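Local coordinates for DUF1904 domain-containing protein (Sebaldella termitidis, PDB 4M1A) that is of unknown function but forms a trimer and belongs to a family grouped with the tautomerase-like MIF proteins, at residues Leu55-Val60 against Thr90-Pro95. Sequence-based numbering, arbitrary orientation.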
ATOM      1  N   LEU A  55      -3.452   3.080 -15.194  1.00 37.41           N
ATOM      2  CA  LEU A  55      -3.448   1.751 -15.772  1.00 30.12           C
ATOM      3  C   LEU A  55      -4.253   0.892 -14.812  1.00 28.96           C
ATOM      4  O   LEU A  55      -4.658   1.402 -13.792  1.00 28.80           O
ATOM      5  CB  LEU A  55      -2.011   1.329 -15.932  1.00 34.78           C
ATOM      6  CG  LEU A  55      -1.061   0.975 -14.786  1.00 35.99           C
ATOM      7  CD1 LEU A  55       0.353   1.184 -15.330  1.00 41.96           C
ATOM      8  CD2 LEU A  55      -1.199   1.829 -13.549  1.00 37.06           C
ATOM      9  N   VAL A  56      -4.389  -0.404 -15.047  1.00 20.18           N
ATOM     10  CA  VAL A  56      -4.955  -1.301 -14.028  1.00 18.34           C
ATOM     11  C   VAL A  56      -3.726  -1.871 -13.310  1.00 17.40           C
ATOM     12  O   VAL A  56      -2.817  -2.411 -13.960  1.00 20.78           O
ATOM     13  CB  VAL A  56      -5.805  -2.397 -14.603  1.00 19.52           C
ATOM     14  CG1 VAL A  56      -6.228  -3.304 -13.466  1.00 18.76           C
ATOM     15  CG2 VAL A  56      -6.993  -1.731 -15.300  1.00 23.84           C
ATOM     16  N   PHE A  57      -3.606  -1.565 -12.024  1.00 18.09           N
ATOM     17  CA  PHE A  57      -2.445  -1.974 -11.221  1.00 17.43           C
ATOM     18  C   PHE A  57      -2.891  -2.924 -10.092  1.00 15.43           C
ATOM     19  O   PHE A  57      -3.718  -2.562  -9.247  1.00 16.83           O
ATOM     20  CB  PHE A  57      -1.719  -0.736 -10.657  1.00 18.14           C
ATOM     21  CG  PHE A  57      -0.411  -1.041 -10.003  1.00 19.75           C
ATOM     22  CD1 PHE A  57      -0.335  -1.535  -8.746  1.00 21.06           C
ATOM     23  CD2 PHE A  57       0.791  -0.702 -10.636  1.00 25.77           C
ATOM     24  CE1 PHE A  57       0.882  -1.835  -8.144  1.00 22.33           C
ATOM     25  CE2 PHE A  57       2.016  -0.935  -9.995  1.00 24.78           C
ATOM     26  CZ  PHE A  57       2.041  -1.491  -8.768  1.00 24.23           C
ATOM     27  N   ILE A  58      -2.340  -4.136 -10.107  1.00 14.37           N
ATOM     28  CA  ILE A  58      -2.721  -5.197  -9.250  1.00 14.53           C
ATOM     29  C   ILE A  58      -1.571  -5.611  -8.385  1.00 15.47           C
ATOM     30  O   ILE A  58      -0.447  -5.902  -8.896  1.00 16.69           O
ATOM     31  CB  ILE A  58      -3.280  -6.420 -10.017  1.00 14.12           C
ATOM     32  CG1 ILE A  58      -4.379  -5.978 -10.911  1.00 17.01           C
ATOM     33  CG2 ILE A  58      -3.769  -7.534  -9.031  1.00 14.60           C
ATOM     34  CD1 ILE A  58      -4.783  -7.023 -11.965  1.00 17.52           C
ATOM     35  N   GLU A  59      -1.810  -5.597  -7.061  1.00 14.65           N
ATOM     36  CA  GLU A  59      -0.815  -6.108  -6.098  1.00 15.67           C
ATOM     37  C   GLU A  59      -1.291  -7.443  -5.576  1.00 15.72           C
ATOM     38  O   GLU A  59      -2.494  -7.598  -5.306  1.00 16.37           O
ATOM     39  CB  GLU A  59      -0.645  -5.115  -4.943  1.00 16.82           C
ATOM     40  CG  GLU A  59      -0.111  -3.794  -5.356  1.00 20.18           C
ATOM     41  CD  GLU A  59      -0.350  -2.594  -4.405  1.00 27.11           C
ATOM     42  OE1 GLU A  59      -1.517  -2.403  -3.893  1.00 25.74           O
ATOM     43  OE2 GLU A  59       0.668  -1.799  -4.311  1.00 29.93           O
ATOM     44  N   VAL A  60      -0.391  -8.419  -5.447  1.00 14.51           N
ATOM     45  CA  VAL A  60      -0.685  -9.703  -4.860  1.00 15.87           C
ATOM     46  C   VAL A  60       0.242  -9.828  -3.648  1.00 16.46           C
ATOM     47  O   VAL A  60       1.473  -9.950  -3.808  1.00 19.06           O
ATOM     48  CB  VAL A  60      -0.381 -10.833  -5.840  1.00 16.32           C
ATOM     49  CG1 VAL A  60      -0.588 -12.174  -5.195  1.00 16.77           C
ATOM     50  CG2 VAL A  60      -1.301 -10.684  -7.075  1.00 18.28           C
ATOM     51  N   THR A  90      -0.755  -3.944 -15.018  1.00 18.19           N
ATOM     52  CA  THR A  90       0.501  -4.127 -14.290  1.00 18.80           C
ATOM     53  C   THR A  90       0.254  -4.904 -13.008  1.00 17.82           C
ATOM     54  O   THR A  90      -0.767  -4.658 -12.322  1.00 17.68           O
ATOM     55  CB  THR A  90       1.148  -2.743 -14.008  1.00 20.87           C
ATOM     56  OG1 THR A  90       1.519  -2.206 -15.271  1.00 23.22           O
ATOM     57  CG2 THR A  90       2.359  -2.884 -13.131  1.00 21.18           C
ATOM     58  N   ILE A  91       1.116  -5.900 -12.721  1.00 17.54           N
ATOM     59  CA  ILE A  91       0.962  -6.795 -11.601  1.00 16.55           C
ATOM     60  C   ILE A  91       2.248  -6.907 -10.810  1.00 18.10           C
ATOM     61  O   ILE A  91       3.331  -7.125 -11.423  1.00 17.88           O
ATOM     62  CB  ILE A  91       0.534  -8.184 -12.022  1.00 17.61           C
ATOM     63  CG1 ILE A  91      -0.677  -8.103 -12.919  1.00 22.05           C
ATOM     64  CG2 ILE A  91       0.136  -8.996 -10.803  1.00 19.13           C
ATOM     65  CD1 ILE A  91      -0.928  -9.390 -13.628  1.00 21.86           C
ATOM     66  N   VAL A  92       2.187  -6.655  -9.496  1.00 16.58           N
ATOM     67  CA  VAL A  92       3.339  -6.797  -8.667  1.00 19.49           C
ATOM     68  C   VAL A  92       3.075  -7.826  -7.598  1.00 18.31           C
ATOM     69  O   VAL A  92       2.063  -7.736  -6.907  1.00 20.74           O
ATOM     70  CB  VAL A  92       3.703  -5.432  -8.045  1.00 24.57           C
ATOM     71  CG1 VAL A  92       5.060  -5.557  -7.383  1.00 28.19           C
ATOM     72  CG2 VAL A  92       3.773  -4.397  -9.172  1.00 31.50           C
ATOM     73  N   PHE A  93       3.980  -8.780  -7.417  1.00 18.19           N
ATOM     74  CA  PHE A  93       3.869  -9.741  -6.341  1.00 15.51           C
ATOM     75  C   PHE A  93       4.754  -9.277  -5.152  1.00 19.19           C
ATOM     76  O   PHE A  93       5.928  -8.957  -5.357  1.00 20.50           O
ATOM     77  CB  PHE A  93       4.291 -11.111  -6.792  1.00 17.87           C
ATOM     78  CG  PHE A  93       3.287 -11.728  -7.794  1.00 16.09           C
ATOM     79  CD1 PHE A  93       3.318 -11.380  -9.106  1.00 19.52           C
ATOM     80  CD2 PHE A  93       2.331 -12.588  -7.351  1.00 18.07           C
ATOM     81  CE1 PHE A  93       2.387 -11.910 -10.012  1.00 20.55           C
ATOM     82  CE2 PHE A  93       1.394 -13.130  -8.253  1.00 19.38           C
ATOM     83  CZ  PHE A  93       1.417 -12.748  -9.542  1.00 18.52           C
ATOM     84  N   ASN A  94       4.183  -9.312  -3.951  1.00 18.73           N
ATOM     85  CA  ASN A  94       4.866  -8.849  -2.690  1.00 22.46           C
ATOM     86  C   ASN A  94       4.922 -10.028  -1.725  1.00 20.99           C
ATOM     87  O   ASN A  94       3.916 -10.487  -1.239  1.00 21.79           O
ATOM     88  CB  ASN A  94       4.113  -7.674  -2.075  1.00 26.76           C
ATOM     89  CG  ASN A  94       4.155  -6.408  -2.965  1.00 34.79           C
ATOM     90  OD1 ASN A  94       3.122  -5.890  -3.420  1.00 43.79           O
ATOM     91  ND2 ASN A  94       5.367  -5.983  -3.316  1.00 39.01           N
ATOM     92  N   PRO A  95       6.112 -10.570  -1.484  1.00 24.19           N
ATOM     93  CA  PRO A  95       6.293 -11.761  -0.654  1.00 25.71           C
ATOM     94  C   PRO A  95       6.153 -11.322   0.811  1.00 29.07           C
ATOM     95  O   PRO A  95       6.716 -10.316   1.201  1.00 34.52           O
ATOM     96  CB  PRO A  95       7.716 -12.252  -0.971  1.00 31.04           C
ATOM     97  CG  PRO A  95       8.373 -11.166  -1.748  1.00 34.67           C
ATOM     98  CD  PRO A  95       7.374 -10.048  -2.034  1.00 29.91           C
TER
HETATM   99  O   HOH W   1       3.227  -3.115  -4.295  1.00 42.42           O
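Phe57 lies against Thr90 and Val92 on one side of the sheet: its CZ comes 3.4 Å from Val92 CG2, and its CD2 3.7 Å from Thr90 CG2. Its CG is anti to the backbone N (chi1 -171°), beside the carbonyl carbon; the ring beyond meets both residues obliquely, and Glu59 CG lies at its edge in plane. On the other side Val60 and Phe93 run alongside each other, pointing the same way; Val60 CB is 3.6 Å from Phe93 CD2, and Val60 CG2 makes an off-centre CH-pi contact, 29° from the ring normal. Five backbone hydrogen bonds, three donated by 90-95 and two by 55-60 in turn, and an axis angle of 15° establish parallel pairing. Helix 67-82 connects the strands in a beta-alpha-beta unit, packing against Ile58, Ile91 and Phe93, while a second-subunit strand adds antiparallel to Thr90-Val92. An alanine in place of Phe57 would probably open a gap beside Val92 CG2 and Thr90 CG2 and lose the edge-to-face meeting with His3 of the second subunit. One water donates to both Glu59 OE2 and Asn94 OD1, 2.9 Å from each; OE1 is salt-bridged to Arg7, and OE2 also to Arg5 of the second subunit.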